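PDB 3T69: probable 2-dehydro-3-deoxygalactonokinase DgoK1 from Sinorhizobium meliloti, which probably phosphorylates 2-dehydro-3-deoxy-D-galactonate with ATP in the degradation of galactose through the DeLey-Doudoroff pathway. Local coordinates for residues Leu133-His138 against Arg286-Asp291; Ser143-Met148 against Ser153-Leu158. All coordinates share one frame; numbering follows the deposited sequence.

Interaction 1: residues Leu133-His138 against Arg286-Asp291; sequences LGAAAH and RAVDAD
A135, within helix 128-139, and V288, just ahead of helix 290-305, mark the nearest approach of the two backbones, with CA atoms 8.1 Å apart. The contact belongs to the alpha/beta fold of a sugar kinase of the ASKHA type: helix 128-139, which leads into strand 143-148, is met here by the chain passing from strand 284-285 to helix 290-305. V288 turns its side chain toward the helix and divides its two methyl groups between two helical residues. CG1, held anti to the backbone N (chi1 -179°), points at the methyl group of A135, with V288 CG1 4.4 Å from A135 CB. The same torsion sets CG2 beside the backbone N, from where it reaches H138. Three positions apart, A135 and H138 stand on the same side of the helix and present a small methyl and an imidazole to one valine. The contact is slight, burying 92 Å² in all, and is purely van der Waals. The backbone of V288 hydrogen-bonds with G266, and the following D289 caps helix 290-305 by OD1 to the N of E292. Helix 128-139 also meets helix 290-305 directly, A135 touching A293. The imidazole of H138 comes from the opposite direction to the valine and meets it obliquely, with H138 NE2 4.2 Å from V288 CG2.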
# COMPACT_ATOMS: atom_id res chain seq x y z
N LEU B 133 -8.15 7.79 -27.63
CA LEU B 133 -8.62 7.83 -29.02
C LEU B 133 -9.36 9.17 -29.14
O LEU B 133 -9.12 9.94 -30.07
CB LEU B 133 -9.56 6.65 -29.32
CG LEU B 133 -10.33 6.66 -30.64
CD1 LEU B 133 -9.42 6.66 -31.85
CD2 LEU B 133 -11.27 5.49 -30.63
N GLY B 134 -10.21 9.41 -28.14
CA GLY B 134 -10.98 10.61 -28.04
C GLY B 134 -10.17 11.88 -28.15
O GLY B 134 -10.52 12.76 -28.92
N ALA B 135 -9.08 11.98 -27.41
CA ALA B 135 -8.48 13.28 -27.18
C ALA B 135 -7.25 13.58 -28.01
O ALA B 135 -6.80 14.73 -28.04
CB ALA B 135 -8.21 13.49 -25.71
N ALA B 136 -6.70 12.58 -28.69
CA ALA B 136 -5.45 12.79 -29.44
C ALA B 136 -5.47 14.05 -30.32
O ALA B 136 -4.54 14.87 -30.27
CB ALA B 136 -5.11 11.57 -30.27
N ALA B 137 -6.50 14.22 -31.13
CA ALA B 137 -6.56 15.37 -32.01
C ALA B 137 -6.62 16.70 -31.29
O ALA B 137 -5.90 17.63 -31.61
CB ALA B 137 -7.74 15.25 -32.89
N HIS B 138 -7.45 16.78 -30.28
CA HIS B 138 -7.61 18.02 -29.58
C HIS B 138 -6.34 18.47 -28.91
O HIS B 138 -5.98 19.61 -28.97
CB HIS B 138 -8.70 17.88 -28.55
CG HIS B 138 -8.60 18.86 -27.44
ND1 HIS B 138 -9.33 20.02 -27.41
CD2 HIS B 138 -7.88 18.84 -26.30
CE1 HIS B 138 -9.06 20.68 -26.30
NE2 HIS B 138 -8.18 19.99 -25.61
N ARG B 286 -2.25 21.61 -18.78
CA ARG B 286 -3.33 21.64 -19.78
C ARG B 286 -4.32 20.51 -19.48
O ARG B 286 -4.06 19.37 -19.85
CB ARG B 286 -2.74 21.47 -21.18
N ALA B 287 -5.43 20.80 -18.79
CA ALA B 287 -6.47 19.80 -18.45
C ALA B 287 -7.48 19.47 -19.57
O ALA B 287 -7.71 20.28 -20.45
CB ALA B 287 -7.21 20.23 -17.22
N VAL B 288 -8.10 18.28 -19.49
CA VAL B 288 -9.05 17.76 -20.50
C VAL B 288 -10.13 16.92 -19.80
O VAL B 288 -9.82 16.08 -18.97
CB VAL B 288 -8.33 16.90 -21.56
CG1 VAL B 288 -9.30 16.39 -22.59
CG2 VAL B 288 -7.20 17.68 -22.27
N ASP B 289 -11.40 17.14 -20.12
CA ASP B 289 -12.43 16.51 -19.31
C ASP B 289 -12.39 15.02 -19.62
O ASP B 289 -12.13 14.63 -20.77
CB ASP B 289 -13.82 17.10 -19.55
CG ASP B 289 -14.90 16.44 -18.68
OD1 ASP B 289 -15.79 15.75 -19.26
OD2 ASP B 289 -14.89 16.58 -17.44
N ALA B 290 -12.63 14.20 -18.60
CA ALA B 290 -12.46 12.76 -18.71
C ALA B 290 -13.55 12.14 -19.55
O ALA B 290 -13.25 11.41 -20.51
CB ALA B 290 -12.42 12.09 -17.34
N ASP B 291 -14.79 12.43 -19.18
CA ASP B 291 -15.93 11.92 -19.94
C ASP B 291 -16.07 12.55 -21.37
O ASP B 291 -16.47 11.90 -22.33
CB ASP B 291 -17.21 11.94 -19.08
CG ASP B 291 -17.17 10.90 -17.88
OD1 ASP B 291 -16.19 10.12 -17.76
OD2 ASP B 291 -18.14 10.83 -17.07

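Interaction 2: residues Ser143-Met148 against Ser153-Leu158; sequences SHLVCM and SKWVRL
A beta hairpin of strands 143-148 and 153-159, in the middle of a six-stranded mixed sheet, brings C147 and W155 together as a non-hydrogen-bonded pair. The short axes run antiparallel at 169°. The hydrogen-bonded pairs H144-L158, V146-V156 and M148-K154 each exchange two backbone bonds. In the central pair V146 N donates to V156 O at 3.0 Å and V156 N returns to V146 O at 2.8 Å, both in the carbonyl plane, whereas K154 N approaches M148 O from well above that plane. On the face shared by L145, C147 and W155, W155 CG sits beside its own backbone N (chi1 -77°), which brings the indole face against C147: C147 CB rests 3.8 Å from the centroid of the six-membered ring of W155, a CH-pi contact 17° off the normal. C147 SG meets the five-membered ring obliquely, and L145 CD1 arrives at the indole edge, 3.8 Å from W155 CE3. Replacing this tryptophan with an alanine would probably leave C147 and L145 without their aromatic neighbour and E248 without the NE1 donor. On the other face the side chains of M148 and V156 cross, M148 SD touching V156 CG2 at 3.9 Å, while V146 CG2 and L158 CD2 are 4.3 Å apart; helix 128-139 packs on M148, and helix 268-280 on C147 and W155. The chemistry implies that the backbone ladder sets the register, while a sulfur-aromatic cluster packs one face and apolar contacts the other; the indole N-H and S153 OG both bond to E248 OE2.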
# COMPACT_ATOMS: atom_id res chain seq x y z
N SER B 143 4.84 15.42 -29.48
CA SER B 143 4.94 14.70 -28.20
C SER B 143 4.16 15.30 -27.05
O SER B 143 4.27 16.49 -26.74
CB SER B 143 6.40 14.50 -27.81
OG SER B 143 6.98 13.51 -28.65
N HIS B 144 3.34 14.46 -26.44
CA HIS B 144 2.66 14.84 -25.21
C HIS B 144 2.97 13.83 -24.12
O HIS B 144 3.42 12.70 -24.39
CB HIS B 144 1.16 15.00 -25.43
CG HIS B 144 0.80 15.94 -26.55
ND1 HIS B 144 0.94 17.31 -26.44
CD2 HIS B 144 0.32 15.71 -27.79
CE1 HIS B 144 0.55 17.88 -27.57
NE2 HIS B 144 0.17 16.93 -28.41
N LEU B 145 2.77 14.26 -22.88
CA LEU B 145 2.82 13.37 -21.73
C LEU B 145 1.52 13.55 -20.95
O LEU B 145 1.30 14.55 -20.30
CB LEU B 145 4.07 13.68 -20.89
CG LEU B 145 4.36 13.12 -19.49
CD1 LEU B 145 4.12 11.60 -19.38
CD2 LEU B 145 5.82 13.49 -19.10
N VAL B 146 0.67 12.54 -21.02
CA VAL B 146 -0.66 12.62 -20.45
C VAL B 146 -0.76 11.79 -19.19
O VAL B 146 -0.39 10.61 -19.18
CB VAL B 146 -1.67 12.06 -21.47
CG1 VAL B 146 -3.09 12.26 -21.02
CG2 VAL B 146 -1.43 12.67 -22.89
N CYS B 147 -1.31 12.39 -18.13
CA CYS B 147 -1.51 11.72 -16.86
C CYS B 147 -2.95 11.46 -16.73
O CYS B 147 -3.74 12.38 -16.83
CB CYS B 147 -1.03 12.62 -15.69
SG CYS B 147 -1.71 12.31 -14.01
N MET B 148 -3.32 10.20 -16.46
CA MET B 148 -4.73 9.83 -16.38
C MET B 148 -5.08 9.19 -15.03
O MET B 148 -5.18 8.00 -14.95
CB MET B 148 -5.12 8.90 -17.57
CG MET B 148 -4.51 9.35 -18.94
SD MET B 148 -4.71 8.31 -20.39
CE MET B 148 -6.47 8.20 -20.27
N SER B 153 -3.47 4.86 -12.02
CA SER B 153 -3.27 6.12 -12.68
C SER B 153 -2.34 5.93 -13.87
O SER B 153 -1.26 5.40 -13.73
CB SER B 153 -2.75 7.16 -11.68
OG SER B 153 -2.25 8.28 -12.38
N LYS B 154 -2.76 6.31 -15.05
CA LYS B 154 -1.89 6.05 -16.18
C LYS B 154 -1.02 7.25 -16.60
O LYS B 154 -1.51 8.39 -16.62
CB LYS B 154 -2.74 5.49 -17.32
CG LYS B 154 -2.69 3.96 -17.41
CD LYS B 154 -3.69 3.19 -16.59
CE LYS B 154 -3.01 1.90 -16.29
NZ LYS B 154 -3.84 0.74 -15.91
N TRP B 155 0.25 7.02 -16.90
CA TRP B 155 1.10 8.09 -17.47
C TRP B 155 1.57 7.68 -18.87
O TRP B 155 2.29 6.70 -19.01
CB TRP B 155 2.29 8.41 -16.56
CG TRP B 155 1.87 9.29 -15.34
CD1 TRP B 155 1.03 8.94 -14.31
CD2 TRP B 155 2.29 10.63 -15.06
NE1 TRP B 155 0.89 9.97 -13.43
CE2 TRP B 155 1.66 11.02 -13.86
CE3 TRP B 155 3.11 11.54 -15.73
CZ2 TRP B 155 1.83 12.30 -13.30
CZ3 TRP B 155 3.29 12.80 -15.19
CH2 TRP B 155 2.65 13.17 -13.97
N VAL B 156 1.15 8.42 -19.89
CA VAL B 156 1.27 7.96 -21.29
C VAL B 156 2.13 8.89 -22.21
O VAL B 156 1.90 10.09 -22.26
CB VAL B 156 -0.14 7.79 -21.88
CG1 VAL B 156 -0.10 7.11 -23.24
CG2 VAL B 156 -1.01 7.04 -20.91
N ARG B 157 3.11 8.33 -22.89
CA ARG B 157 3.85 9.10 -23.87
C ARG B 157 3.09 8.96 -25.20
O ARG B 157 3.13 7.89 -25.85
CB ARG B 157 5.34 8.66 -24.01
CG ARG B 157 6.00 7.93 -22.78
CD ARG B 157 7.57 7.73 -22.81
NE ARG B 157 8.20 7.62 -24.15
CZ ARG B 157 8.65 6.49 -24.72
NH1 ARG B 157 8.51 5.31 -24.11
NH2 ARG B 157 9.22 6.54 -25.94
N LEU B 158 2.44 10.06 -25.61
CA LEU B 158 1.63 10.15 -26.84
C LEU B 158 2.34 10.95 -27.96
O LEU B 158 2.90 12.00 -27.70
CB LEU B 158 0.29 10.80 -26.50
CG LEU B 158 -0.76 10.91 -27.59
CD1 LEU B 158 -0.94 9.57 -28.37
CD2 LEU B 158 -2.07 11.38 -26.98

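The two contacts lie close in the fold, with about 11 Å between their centres, and interaction 2 is nested within the chain closed by interaction 1. Helix 128-139 is common to both, a partner in one and a neighbour of the other. Their characters differ sharply. Interaction 2 is buried, joins segments only a short turn apart in sequence, and combines a regular backbone ladder with sulfur-aromatic and aliphatic packing. Interaction 1 lies at the surface, joins segments nearly 150 residues apart, and amounts to two loose side-chain touches, both made by V288. The hairpin thus belongs to the sheet itself, whereas the smaller contact joins a helix beside the sheet to the connection that follows strand 284-285.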